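Local coordinates for protein angel homolog 2 (Homo sapiens, PDB 6RW0) that acts as a 2',3'-cyclic phosphatase of the CCR4 family of deadenylases and probably binds mRNA 3' untranslated regions, at residues Phe84-Ile89 with Asn411-Ser415; Val106-Tyr111 with Cys126-Met130; Pro187-Val191 with Cys229-Met233; Tyr256-Gly262 with Gln274-Pro280. The contacts are given in a common frame with arbitrary orientation. Numbering follows the deposited sequence.

The four contacts sample the two mixed beta-sheets of a DNase I-like sandwich and its periphery. Contact 1 packs helix 82-96 on the loop before strand 421-428. Contact 2 joins strands 100-107 and 124-130, of the sheet holding strand 49-58, and helix 108-121; its nearest atoms are about 6 Å from contact 1. Contact 3 pairs two strands of the other sheet, with nearest atoms about 9 Å from contact 2. Contact 4 is a peripheral loop on the opposite side of the chain's centre from contact 1, the two centres being about 40 Å apart. The side chain of R85 in contact 1 is about 9 Å, and that of Q107 in contact 2 about 11 Å, from the bound magnesium.

Contact 1: residues Phe84-Ile89 with Asn411-Ser415; sequences FRFPNI and NENNS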
# COMPACT_ATOMS: atom_id res chain seq x y z
N PHE A 84 -20.11 -11.08 -9.53
CA PHE A 84 -20.14 -9.87 -10.35
C PHE A 84 -18.79 -9.14 -10.30
O PHE A 84 -18.25 -8.73 -11.33
CB PHE A 84 -21.26 -8.94 -9.85
CG PHE A 84 -21.48 -7.74 -10.73
CD1 PHE A 84 -20.72 -6.59 -10.56
CD2 PHE A 84 -22.42 -7.77 -11.74
CE1 PHE A 84 -20.90 -5.49 -11.38
CE2 PHE A 84 -22.60 -6.66 -12.56
CZ PHE A 84 -21.83 -5.53 -12.39
N ARG A 85 -18.23 -9.00 -9.11
CA ARG A 85 -17.05 -8.15 -8.94
C ARG A 85 -15.79 -8.78 -9.53
O ARG A 85 -14.98 -8.08 -10.14
CB ARG A 85 -16.83 -7.84 -7.46
CG ARG A 85 -17.98 -7.08 -6.83
CD ARG A 85 -17.58 -6.44 -5.50
NE ARG A 85 -17.05 -7.36 -4.51
CZ ARG A 85 -15.80 -7.36 -4.04
NH1 ARG A 85 -14.89 -6.50 -4.47
NH2 ARG A 85 -15.46 -8.24 -3.11
N PHE A 86 -15.57 -10.07 -9.29
CA PHE A 86 -14.30 -10.65 -9.72
C PHE A 86 -14.08 -10.55 -11.22
O PHE A 86 -12.98 -10.18 -11.65
CB PHE A 86 -14.14 -12.09 -9.22
CG PHE A 86 -12.90 -12.74 -9.76
CD1 PHE A 86 -11.65 -12.25 -9.41
CD2 PHE A 86 -12.99 -13.79 -10.65
CE1 PHE A 86 -10.50 -12.84 -9.93
CE2 PHE A 86 -11.84 -14.37 -11.16
CZ PHE A 86 -10.60 -13.89 -10.80
N PRO A 87 -15.06 -10.87 -12.08
CA PRO A 87 -14.81 -10.67 -13.52
C PRO A 87 -14.41 -9.25 -13.88
O PRO A 87 -13.58 -9.06 -14.77
CB PRO A 87 -16.13 -11.11 -14.17
CG PRO A 87 -16.73 -12.06 -13.20
CD PRO A 87 -16.35 -11.54 -11.83
N ASN A 88 -15.00 -8.25 -13.22
CA ASN A 88 -14.61 -6.87 -13.48
C ASN A 88 -13.18 -6.59 -13.04
O ASN A 88 -12.41 -5.94 -13.76
CB ASN A 88 -15.55 -5.92 -12.75
CG ASN A 88 -16.79 -5.58 -13.55
OD1 ASN A 88 -16.90 -5.91 -14.74
ND2 ASN A 88 -17.72 -4.89 -12.91
N ILE A 89 -12.80 -7.08 -11.86
CA ILE A 89 -11.45 -6.86 -11.34
C ILE A 89 -10.43 -7.53 -12.24
O ILE A 89 -9.39 -6.94 -12.59
CB ILE A 89 -11.36 -7.36 -9.89
CG1 ILE A 89 -12.19 -6.46 -8.97
CG2 ILE A 89 -9.92 -7.44 -9.44
CD1 ILE A 89 -12.59 -7.11 -7.66
N ASN A 411 -19.32 -0.03 -7.95
CA ASN A 411 -20.46 0.28 -8.84
C ASN A 411 -20.51 -0.80 -9.92
O ASN A 411 -19.78 -1.77 -9.86
CB ASN A 411 -20.41 1.73 -9.29
CG ASN A 411 -19.23 2.05 -10.18
OD1 ASN A 411 -18.90 1.27 -11.04
ND2 ASN A 411 -18.62 3.19 -9.97
N GLU A 412 -21.40 -0.67 -10.88
CA GLU A 412 -21.57 -1.75 -11.88
C GLU A 412 -20.32 -1.86 -12.75
O GLU A 412 -20.21 -2.85 -13.43
CB GLU A 412 -22.85 -1.58 -12.68
CG GLU A 412 -23.07 -0.21 -13.23
CD GLU A 412 -24.55 0.02 -13.48
OE1 GLU A 412 -24.94 -0.22 -14.59
OE2 GLU A 412 -25.26 0.40 -12.52
N ASN A 413 -19.44 -0.87 -12.77
CA ASN A 413 -18.22 -0.89 -13.61
C ASN A 413 -16.89 -0.98 -12.82
O ASN A 413 -15.96 -1.60 -13.32
CB ASN A 413 -18.31 0.30 -14.57
CG ASN A 413 -19.58 0.26 -15.41
OD1 ASN A 413 -20.40 1.17 -15.40
ND2 ASN A 413 -19.75 -0.83 -16.14
N ASN A 414 -16.76 -0.33 -11.67
CA ASN A 414 -15.55 -0.33 -10.82
C ASN A 414 -15.90 -1.21 -9.63
O ASN A 414 -16.68 -0.78 -8.85
CB ASN A 414 -15.17 1.08 -10.39
CG ASN A 414 -15.09 2.04 -11.55
OD1 ASN A 414 -15.90 2.95 -11.65
ND2 ASN A 414 -14.09 1.85 -12.40
N SER A 415 -15.27 -2.37 -9.49
CA SER A 415 -15.79 -3.38 -8.57
C SER A 415 -15.02 -3.47 -7.26
O SER A 415 -15.18 -4.45 -6.52
CB SER A 415 -15.89 -4.74 -9.26
OG SER A 415 -17.03 -4.76 -10.11
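A segment of helix 82-96 faces an irregular loop that lies between helix 400-405 and strand 421-428. The backbones come nearest at R85 and S415, whose CA atoms are 4.9 Å apart. Within the helix, I89 N bonds to R85 O at 3.0 Å, while the proline nitrogen of P87 cannot donate to the preceding turn and leaves a kink. The loop is folded by N411: its OD1 accepts from N413 N (2.8 Å) and N414 N (2.7 Å), an Asx turn and Asx motif, and N411 N donates to N414 O at 2.9 Å. S415 follows this turn, with CB toward the helix. N88, also pointing across, donates from ND2 to S415 OG (2.9 Å) and to E412 O (3.3 Å). R85 reaches along the helix flank and gives NH1 to S415 O at 2.9 Å, almost linearly; the same guanidinium bonds L60 O, I59 O and Q62 OE1, tying the loop to the segment that follows strand 49-58. The ring edge of F84 meets a carbonyl, CZ to E412 O 3.3 Å, and I89 CG1 makes apolar contact with S415 CB at 4.1 Å. E412 extends its carboxylate away to a salt bridge with R76. Two of the three cross-segment acceptors are main-chain carbonyls, so the helix side chains hold the loop chiefly by its backbone, in a shape set by N411.

Contact 2: residues Val106-Tyr111 with Cys126-Met130; sequences VQEDHY and CEYKM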
# COMPACT_ATOMS: atom_id res chain seq x y z
N VAL A 106 -6.94 -9.44 -0.55
CA VAL A 106 -7.02 -10.67 -1.32
C VAL A 106 -7.48 -11.77 -0.37
O VAL A 106 -6.75 -12.17 0.54
CB VAL A 106 -5.65 -11.00 -1.94
CG1 VAL A 106 -5.66 -12.38 -2.60
CG2 VAL A 106 -5.24 -9.88 -2.89
N GLN A 107 -8.71 -12.24 -0.57
CA GLN A 107 -9.33 -13.21 0.33
C GLN A 107 -8.82 -14.62 0.03
O GLN A 107 -8.76 -15.02 -1.14
CB GLN A 107 -10.85 -13.12 0.18
CG GLN A 107 -11.61 -13.95 1.16
CD GLN A 107 -13.07 -13.59 1.18
OE1 GLN A 107 -13.43 -12.43 1.38
NE2 GLN A 107 -13.93 -14.57 0.94
N GLU A 108 -8.45 -15.36 1.08
CA GLU A 108 -7.71 -16.60 0.88
C GLU A 108 -8.49 -17.61 0.04
O GLU A 108 -7.93 -18.21 -0.89
CB GLU A 108 -7.32 -17.22 2.23
CG GLU A 108 -6.48 -18.50 2.08
CD GLU A 108 -6.29 -19.29 3.37
OE1 GLU A 108 -7.21 -19.31 4.22
OE2 GLU A 108 -5.20 -19.87 3.55
N ASP A 109 -9.77 -17.84 0.36
CA ASP A 109 -10.50 -18.88 -0.37
C ASP A 109 -10.64 -18.51 -1.84
O ASP A 109 -10.36 -19.32 -2.73
CB ASP A 109 -11.83 -19.26 0.30
CG ASP A 109 -12.80 -18.11 0.51
OD1 ASP A 109 -12.51 -16.94 0.19
OD2 ASP A 109 -13.91 -18.41 1.01
N HIS A 110 -11.01 -17.26 -2.11
CA HIS A 110 -11.11 -16.80 -3.49
C HIS A 110 -9.76 -16.79 -4.18
O HIS A 110 -9.67 -17.01 -5.39
CB HIS A 110 -11.69 -15.40 -3.49
CG HIS A 110 -13.09 -15.36 -3.00
ND1 HIS A 110 -13.69 -14.20 -2.56
CD2 HIS A 110 -14.02 -16.33 -2.91
CE1 HIS A 110 -14.94 -14.47 -2.21
NE2 HIS A 110 -15.17 -15.75 -2.42
N TYR A 111 -8.69 -16.49 -3.44
CA TYR A 111 -7.37 -16.49 -4.05
C TYR A 111 -7.01 -17.87 -4.58
O TYR A 111 -6.56 -18.02 -5.72
CB TYR A 111 -6.36 -16.03 -3.00
CG TYR A 111 -4.93 -15.99 -3.45
CD1 TYR A 111 -4.48 -15.05 -4.38
CD2 TYR A 111 -4.01 -16.86 -2.92
CE1 TYR A 111 -3.15 -15.00 -4.76
CE2 TYR A 111 -2.68 -16.83 -3.30
CZ TYR A 111 -2.26 -15.89 -4.22
OH TYR A 111 -0.93 -15.85 -4.59
N CYS A 126 2.75 -15.55 -8.46
CA CYS A 126 2.04 -14.91 -7.36
C CYS A 126 2.56 -15.38 -6.01
O CYS A 126 2.74 -16.58 -5.79
CB CYS A 126 0.55 -15.26 -7.42
SG CYS A 126 -0.26 -14.73 -8.95
N GLU A 127 2.76 -14.43 -5.10
CA GLU A 127 3.13 -14.72 -3.71
C GLU A 127 2.16 -14.03 -2.76
O GLU A 127 1.88 -12.84 -2.92
CB GLU A 127 4.57 -14.27 -3.41
CG GLU A 127 5.65 -15.06 -4.14
CD GLU A 127 5.83 -16.48 -3.62
OE1 GLU A 127 5.31 -16.82 -2.53
OE2 GLU A 127 6.50 -17.27 -4.33
N TYR A 128 1.69 -14.77 -1.76
CA TYR A 128 0.64 -14.29 -0.87
C TYR A 128 1.11 -14.28 0.57
O TYR A 128 1.90 -15.13 1.00
CB TYR A 128 -0.54 -15.25 -0.96
CG TYR A 128 -1.82 -14.95 -0.20
CD1 TYR A 128 -2.49 -13.74 -0.36
CD2 TYR A 128 -2.41 -15.92 0.59
CE1 TYR A 128 -3.68 -13.50 0.29
CE2 TYR A 128 -3.61 -15.69 1.24
CZ TYR A 128 -4.24 -14.49 1.09
OH TYR A 128 -5.44 -14.29 1.73
N LYS A 129 0.58 -13.34 1.33
CA LYS A 129 0.72 -13.34 2.78
C LYS A 129 -0.61 -12.94 3.39
O LYS A 129 -1.03 -11.78 3.28
CB LYS A 129 1.84 -12.41 3.24
CG LYS A 129 2.00 -12.34 4.75
CD LYS A 129 2.30 -13.72 5.36
CE LYS A 129 2.47 -13.63 6.85
NZ LYS A 129 2.62 -14.97 7.47
N MET A 130 -1.26 -13.88 4.06
CA MET A 130 -2.55 -13.65 4.69
C MET A 130 -2.36 -13.00 6.05
O MET A 130 -1.38 -13.27 6.75
CB MET A 130 -3.24 -15.00 4.90
CG MET A 130 -4.71 -14.92 5.27
SD MET A 130 -5.39 -16.59 5.38
CE MET A 130 -4.36 -17.35 6.62
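This is the packing inside a beta-alpha-beta crossover of the sheet containing strands 49-58 and 137-144: strand 100-107 runs into helix 108-121, and the chain returns in strand 124-130, with strand 137-144 between the two strands. Q107 occupies the N-cap position. Two tyrosines dominate, both with chi1 in the t well. Y111, on the first helical turn, and Y128, on the strand, point their CB atoms at each other's segment and form an offset stack, with centroids 4.5 Å apart and planes at 24°; Y111 CE2 also meets Y128 CB at 3.5 Å. The extended Y111 side chain carries its OH to 3.2 Å from C126 CB, whereas Y128 reaches to the start of the helix, where V106, also t, sets CG1 3.7 Å from Y128 CE1. The nearly extended side chains of E108 and M130 meet, OE1 of E108 lying 3.5 Å from SD of M130. At the strand-to-helix junction, Y128 OH donates to V106 O at 2.8 Å.

Contact 3: residues Pro187-Val191 with Cys229-Met233; sequences PAICV and CPIVM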
# COMPACT_ATOMS: atom_id res chain seq x y z
N PRO A 187 20.94 -4.11 -11.10
CA PRO A 187 20.56 -4.39 -9.72
C PRO A 187 19.23 -5.11 -9.64
O PRO A 187 18.39 -5.06 -10.55
CB PRO A 187 20.46 -3.00 -9.08
CG PRO A 187 20.08 -2.12 -10.20
CD PRO A 187 20.84 -2.67 -11.40
N ALA A 188 19.03 -5.75 -8.50
CA ALA A 188 17.72 -6.23 -8.13
C ALA A 188 16.79 -5.06 -7.81
O ALA A 188 17.24 -3.93 -7.59
CB ALA A 188 17.82 -7.11 -6.89
N ILE A 189 15.49 -5.35 -7.79
CA ILE A 189 14.46 -4.41 -7.37
C ILE A 189 13.71 -5.01 -6.20
O ILE A 189 13.32 -6.18 -6.23
CB ILE A 189 13.50 -4.08 -8.53
CG1 ILE A 189 14.29 -3.46 -9.67
CG2 ILE A 189 12.39 -3.15 -8.06
CD1 ILE A 189 13.49 -3.25 -10.91
N CYS A 190 13.50 -4.21 -5.17
CA CYS A 190 12.80 -4.63 -3.97
C CYS A 190 11.38 -4.08 -4.05
O CYS A 190 11.20 -2.86 -4.14
CB CYS A 190 13.52 -4.07 -2.75
SG CYS A 190 12.71 -4.47 -1.20
N VAL A 191 10.39 -4.96 -4.01
CA VAL A 191 8.99 -4.57 -4.07
C VAL A 191 8.33 -4.93 -2.75
O VAL A 191 8.38 -6.09 -2.32
CB VAL A 191 8.25 -5.26 -5.23
CG1 VAL A 191 6.78 -4.84 -5.26
CG2 VAL A 191 8.92 -4.95 -6.55
N CYS A 229 19.19 -1.20 -3.13
CA CYS A 229 18.72 -1.38 -4.49
C CYS A 229 17.44 -0.57 -4.66
O CYS A 229 16.87 -0.09 -3.68
CB CYS A 229 18.47 -2.85 -4.79
SG CYS A 229 17.06 -3.55 -3.95
N PRO A 230 16.97 -0.38 -5.90
CA PRO A 230 15.72 0.37 -6.08
C PRO A 230 14.57 -0.29 -5.34
O PRO A 230 14.46 -1.52 -5.31
CB PRO A 230 15.49 0.32 -7.60
CG PRO A 230 16.87 0.18 -8.18
CD PRO A 230 17.60 -0.72 -7.18
N ILE A 231 13.72 0.55 -4.74
CA ILE A 231 12.58 0.12 -3.94
C ILE A 231 11.30 0.69 -4.55
O ILE A 231 11.24 1.87 -4.90
CB ILE A 231 12.71 0.63 -2.49
CG1 ILE A 231 13.90 -0.05 -1.82
CG2 ILE A 231 11.44 0.40 -1.68
CD1 ILE A 231 14.50 0.77 -0.71
N VAL A 232 10.28 -0.15 -4.64
CA VAL A 232 8.91 0.28 -4.89
C VAL A 232 8.09 -0.25 -3.72
O VAL A 232 8.07 -1.46 -3.48
CB VAL A 232 8.37 -0.24 -6.23
CG1 VAL A 232 6.95 0.28 -6.42
CG2 VAL A 232 9.25 0.21 -7.37
N MET A 233 7.46 0.66 -2.97
CA MET A 233 6.69 0.32 -1.78
C MET A 233 5.25 0.76 -2.00
O MET A 233 4.97 1.96 -2.08
CB MET A 233 7.28 0.97 -0.53
CG MET A 233 6.48 0.67 0.73
SD MET A 233 7.19 1.34 2.25
CE MET A 233 6.82 3.08 2.09
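Backbone hydrogen bonds define the pairing. C190 N donates to P230 O at 2.9 Å and V232 N donates to C190 O at 2.9 Å, so C190 bonds to the residues on either side of I231, its partner in the parallel register (CA to CA 4.8 Å). In the next bridge V191 CA is 4.9 Å from V232 CA. The short segments 189-191 and 231-233 run 4.8 Å apart at an angle of 11°. Weaker CA-H...O contacts follow the same ladder: I231 CA to C190 O and V191 CA to V232 O, each 3.3 Å, and I189 CA to P230 O, 3.5 Å. One step back the ladder stops, because the imide nitrogen of P230 has no hydrogen to give; A188 O, which would be its acceptor, lies 3.3 Å from P230 CD and 3.2 Å from C229 CB and has no polar partner. These parallel neighbours are the two strands of a beta-alpha-beta unit connected by helix 203-220, and strands 171-179 and 359-369 flank them antiparallel. Apolar contacts divide by face. C190 CB meets I231 CG1 at 4.1 Å and C229 SG at 3.8 Å; on this side I231 and M233 pack against the connecting helix. V191 and V232 occupy the other face, where I189 touches F50 and F52 of strand 49-58 in the other sheet. Before the strands begin, P187 CB rests 4.1 Å from P230 CD.

Contact 4: residues Tyr256-Gly262 with Gln274-Pro280; sequences YEGLPIG and QRILSIP. With K (potassium ion), chain D.
A site modelled as potassium lies 3.3 Å from R275 N, with R201 NH1 also near it; both are donors rather than usual potassium ligands, so the contact is long and atypical. Both segments are irregular, belonging to the loop between strands 253-255 and 329-331. Y256-L259 form a type II beta turn, closed by L259 N to Y256 O at 3.2 Å, with E257 at phi/psi -58/128 and G258 at 74/7, a positive phi that glycine favours. After it the backbones run antiparallel around one isolated bridge (P260 CA to I276 CA 4.1 Å): L277 N donates to L259 O at 3.0 Å. I261 N donates to R275 O at 3.0 Å. G262 N bonds weakly to Q274 OE1 (2.9 Å), and a water donates to Y256 O (3.1 Å) and L277 O (2.8 Å). Y256 has chi1 p, placing CB 3.9 Å from L277 CD1 and CE1 3.8 Å from I279 CG1, just before the cis peptide to P280. L277 (m, t) also meets L259 CD2 through CD1 at 3.9 Å and I261 CG2 through CD2 at 3.8 Å. P260 CG packs on I276 CD1 at 3.9 Å, while I261 (p, t) sets CD1 3.8 Å from R275 NH2, over a guanidinium face. Two main-chain bonds and the cluster of Y256, L259, I261, L277 and I279 hold the loop closed without regular strands, with R275 salt-bridged to D204 of helix 203-220.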
# COMPACT_ATOMS: atom_id res chain seq x y z
N TYR A 256 7.78 13.48 16.64
CA TYR A 256 6.45 13.08 17.15
C TYR A 256 6.20 13.61 18.56
O TYR A 256 5.27 13.17 19.17
CB TYR A 256 6.25 11.57 16.99
CG TYR A 256 7.22 10.70 17.74
CD1 TYR A 256 6.98 10.34 19.04
CD2 TYR A 256 8.37 10.22 17.14
CE1 TYR A 256 7.86 9.54 19.74
CE2 TYR A 256 9.27 9.44 17.83
CZ TYR A 256 9.00 9.09 19.13
OH TYR A 256 9.85 8.33 19.85
N GLU A 257 6.99 14.55 19.05
CA GLU A 257 6.73 15.14 20.36
C GLU A 257 5.34 15.76 20.39
O GLU A 257 4.98 16.55 19.51
CB GLU A 257 7.79 16.22 20.63
CG GLU A 257 7.67 16.91 21.97
CD GLU A 257 8.73 17.98 22.18
OE1 GLU A 257 9.23 18.55 21.19
OE2 GLU A 257 9.07 18.25 23.35
N GLY A 258 4.56 15.39 21.41
CA GLY A 258 3.23 15.94 21.59
C GLY A 258 2.17 15.45 20.63
O GLY A 258 1.06 15.99 20.64
N LEU A 259 2.46 14.46 19.80
CA LEU A 259 1.52 14.07 18.76
C LEU A 259 0.50 13.07 19.30
O LEU A 259 0.89 11.98 19.73
CB LEU A 259 2.28 13.45 17.60
CG LEU A 259 1.52 12.94 16.39
CD1 LEU A 259 0.68 14.04 15.79
CD2 LEU A 259 2.52 12.41 15.35
N PRO A 260 -0.79 13.39 19.31
CA PRO A 260 -1.79 12.41 19.75
C PRO A 260 -1.86 11.21 18.82
O PRO A 260 -1.64 11.32 17.61
CB PRO A 260 -3.11 13.20 19.71
CG PRO A 260 -2.71 14.64 19.75
CD PRO A 260 -1.39 14.71 19.02
N ILE A 261 -2.17 10.05 19.40
CA ILE A 261 -2.15 8.82 18.61
C ILE A 261 -3.14 8.87 17.44
O ILE A 261 -2.89 8.29 16.38
CB ILE A 261 -2.36 7.57 19.49
CG1 ILE A 261 -3.65 7.62 20.30
CG2 ILE A 261 -1.16 7.37 20.42
CD1 ILE A 261 -3.94 6.30 21.00
N GLY A 262 -4.25 9.57 17.60
CA GLY A 262 -5.23 9.64 16.54
C GLY A 262 -4.96 10.65 15.47
O GLY A 262 -5.74 10.74 14.52
N GLN A 274 -7.27 11.96 23.51
CA GLN A 274 -6.33 10.92 23.03
C GLN A 274 -4.99 11.01 23.74
O GLN A 274 -4.52 12.08 24.00
CB GLN A 274 -6.14 11.04 21.53
CG GLN A 274 -7.38 10.68 20.74
CD GLN A 274 -7.17 10.89 19.27
OE1 GLN A 274 -6.15 11.39 18.85
NE2 GLN A 274 -8.15 10.52 18.49
N ARG A 275 -4.42 9.85 23.99
CA ARG A 275 -3.08 9.69 24.56
C ARG A 275 -2.05 10.21 23.54
O ARG A 275 -2.29 10.09 22.37
CB ARG A 275 -2.92 8.20 24.85
CG ARG A 275 -1.54 7.77 25.30
CD ARG A 275 -1.57 6.32 25.77
NE ARG A 275 -2.11 5.41 24.78
CZ ARG A 275 -1.39 4.77 23.89
NH1 ARG A 275 -0.10 5.03 23.79
NH2 ARG A 275 -1.94 3.87 23.10
N ILE A 276 -0.98 10.80 24.02
CA ILE A 276 0.16 11.26 23.22
C ILE A 276 1.12 10.09 23.04
O ILE A 276 1.31 9.28 23.95
CB ILE A 276 0.86 12.43 23.94
CG1 ILE A 276 -0.15 13.53 24.31
CG2 ILE A 276 2.00 12.95 23.10
CD1 ILE A 276 -1.01 14.02 23.20
N LEU A 277 1.76 10.00 21.86
CA LEU A 277 2.69 8.92 21.56
C LEU A 277 3.77 8.78 22.64
O LEU A 277 4.33 9.77 23.10
CB LEU A 277 3.40 9.20 20.23
CG LEU A 277 2.52 8.82 19.05
CD1 LEU A 277 3.09 9.42 17.79
CD2 LEU A 277 2.36 7.31 18.87
N SER A 278 4.11 7.54 22.99
CA SER A 278 5.22 7.32 23.91
C SER A 278 6.56 7.61 23.22
O SER A 278 6.67 7.59 21.99
CB SER A 278 5.21 5.88 24.44
OG SER A 278 4.10 5.68 25.30
N ILE A 279 7.57 7.93 24.02
CA ILE A 279 8.95 8.08 23.56
C ILE A 279 9.77 6.99 24.24
O ILE A 279 9.99 7.06 25.45
CB ILE A 279 9.51 9.47 23.88
CG1 ILE A 279 8.62 10.56 23.29
CG2 ILE A 279 10.94 9.60 23.33
CD1 ILE A 279 8.81 11.92 23.95
N PRO A 280 10.21 5.94 23.52
CA PRO A 280 9.95 5.63 22.12
C PRO A 280 8.52 5.09 21.94
O PRO A 280 7.82 4.74 22.90
CB PRO A 280 10.97 4.53 21.82
CG PRO A 280 11.01 3.76 23.10
CD PRO A 280 10.94 4.84 24.19
K K D . -6.65 7.41 23.54
O HOH W 1 5.46 12.17 22.10